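Local structure of putative ATP binding component of ABC-transporter (Escherichia coli, 2R5O) at the interface of chains A and B. The protein binds O-antigen polysaccharide for export through this C-terminal domain, while the whole ABC-transporter protein probably binds and hydrolyses ATP. Numbering follows the deposited sequence. Chains: chain A/B, Putative ATP binding component of ABC-transporter.

The interface of chains A and B. Residues chain A 89, 106, 109, 126-128; chain B 183-184.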
loop_
_atom_site.group_PDB
_atom_site.type_symbol
_atom_site.label_atom_id
_atom_site.label_comp_id
_atom_site.label_asym_id
_atom_site.label_seq_id
_atom_site.Cartn_x
_atom_site.Cartn_y
_atom_site.Cartn_z
ATOM N N PRO A 89 -20.584 -9.203 0.251
ATOM C CA PRO A 89 -19.334 -9.935 0.392
ATOM C C PRO A 89 -18.196 -8.998 0.734
ATOM O O PRO A 89 -18.232 -7.830 0.359
ATOM C CB PRO A 89 -19.119 -10.555 -0.979
ATOM C CG PRO A 89 -19.871 -9.675 -1.893
ATOM C CD PRO A 89 -21.047 -9.143 -1.145
ATOM N N SER A 106 -18.373 -5.224 -1.025
ATOM C CA SER A 106 -18.966 -4.859 -2.290
ATOM C C SER A 106 -19.424 -3.416 -2.320
ATOM O O SER A 106 -19.344 -2.755 -3.365
ATOM C CB SER A 106 -20.121 -5.783 -2.643
ATOM O OG SER A 106 -21.077 -5.832 -1.602
ATOM N N ALA A 109 -16.132 -1.019 -2.084
ATOM C CA ALA A 109 -15.250 -1.127 -3.252
ATOM C C ALA A 109 -15.870 -0.504 -4.477
ATOM O O ALA A 109 -15.159 0.102 -5.292
ATOM C CB ALA A 109 -14.883 -2.549 -3.535
ATOM N N PHE A 126 -18.671 -14.062 -6.292
ATOM C CA PHE A 126 -18.274 -12.664 -6.160
ATOM C C PHE A 126 -16.786 -12.542 -6.348
ATOM O O PHE A 126 -16.034 -13.377 -5.849
ATOM C CB PHE A 126 -18.665 -12.162 -4.771
ATOM C CG PHE A 126 -20.127 -12.357 -4.453
ATOM C CD1 PHE A 126 -21.120 -11.702 -5.175
ATOM C CD2 PHE A 126 -20.511 -13.259 -3.493
ATOM C CE1 PHE A 126 -22.472 -11.905 -4.874
ATOM C CE2 PHE A 126 -21.854 -13.454 -3.165
ATOM C CZ PHE A 126 -22.822 -12.778 -3.855
ATOM N N LYS A 127 -16.360 -11.496 -7.054
ATOM C CA LYS A 127 -14.963 -11.335 -7.406
ATOM C C LYS A 127 -14.438 -9.978 -6.969
ATOM O O LYS A 127 -14.998 -8.943 -7.354
ATOM C CB LYS A 127 -14.795 -11.504 -8.924
ATOM C CG LYS A 127 -13.359 -11.279 -9.396
ATOM C CD LYS A 127 -13.156 -11.626 -10.848
ATOM C CE LYS A 127 -13.647 -10.587 -11.787
ATOM N NZ LYS A 127 -13.099 -10.921 -13.160
ATOM N N PHE A 128 -13.330 -9.983 -6.233
ATOM C CA PHE A 128 -12.579 -8.765 -5.899
ATOM C C PHE A 128 -11.273 -8.843 -6.690
ATOM O O PHE A 128 -10.538 -9.822 -6.565
ATOM C CB PHE A 128 -12.260 -8.711 -4.398
ATOM C CG PHE A 128 -13.472 -8.506 -3.539
ATOM C CD1 PHE A 128 -13.838 -7.232 -3.177
ATOM C CD2 PHE A 128 -14.222 -9.572 -3.098
ATOM C CE1 PHE A 128 -14.948 -7.014 -2.404
ATOM C CE2 PHE A 128 -15.343 -9.355 -2.317
ATOM C CZ PHE A 128 -15.695 -8.095 -1.977
ATOM N N SER B 183 -11.517 -3.616 -7.427
ATOM C CA SER B 183 -12.776 -3.624 -8.141
ATOM C C SER B 183 -13.634 -4.744 -7.598
ATOM O O SER B 183 -13.139 -5.611 -6.883
ATOM C CB SER B 183 -12.548 -3.819 -9.628
ATOM O OG SER B 183 -12.238 -5.175 -9.825
ATOM N N PHE B 184 -14.916 -4.691 -7.885
ATOM C CA PHE B 184 -15.858 -5.718 -7.463
ATOM C C PHE B 184 -16.802 -6.084 -8.601
ATOM O O PHE B 184 -17.300 -5.204 -9.291
ATOM C CB PHE B 184 -16.698 -5.255 -6.272
ATOM C CG PHE B 184 -17.700 -6.272 -5.871
ATOM C CD1 PHE B 184 -17.332 -7.352 -5.116
ATOM C CD2 PHE B 184 -18.985 -6.210 -6.347
ATOM C CE1 PHE B 184 -18.227 -8.319 -4.800
ATOM C CE2 PHE B 184 -19.893 -7.168 -6.058
ATOM C CZ PHE B 184 -19.511 -8.243 -5.261
HETATM O O HOH W 1 -13.824 -7.652 -9.869
#
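B:Phe184 enters chain A between the strand of A:Phe126, A:Lys127 and A:Phe128 and the short helix 106-109, a compact example of domain swapping in which a terminal strand completes the partner's sheet. Its backbone forms an antiparallel bridge with A:Phe128. With CG anti to the backbone N (chi1 178°), the side chain extends away from its own strand into a hydrophobic pocket of chain A. At the root, CB faces the methyl of A:Ala109, with 4.3 Å between the two CB atoms. Next along, CG lies over A:Ser106, and B:Phe184 CD1 lies 3.6 Å from A:Phe128 CZ, over the rim of that ring's face, and also beside the backbone carbonyl A:Lys127 O. The two rings meet edge to face, their planes 61° apart. One face of the B:Phe184 ring lies on A:Ser106 CB, 3.6 Å from the ring centroid, in a CH-pi contact shared by CD2, CE2 and CZ. CE1 reaches A:Pro89 CG at 3.6 Å, the proline side chain crossing that of the phenylalanine at about a right angle. At the tip, CZ lies between A:Ser106 CB, A:Pro89 CG and A:Phe126 CD1, the last at 3.8 Å; here the two phenylalanine side chains lie side by side and point the same way. A:Pro89 CG also packs on a face of the A:Phe126 ring, so that the proline and A:Phe126 form adjoining walls of the pocket. Nearer the strand backbones, water 1 links B:Ser183 OG, the side-chain hydroxyl, at 2.9 Å to the backbone carbonyl A:Lys127 O at 3.1 Å. The site thus joins strand 183-185 of chain B to strand 123-131 within the immunoglobulin fold of chain A, and two-fold symmetry repeats the exchange in the other domain.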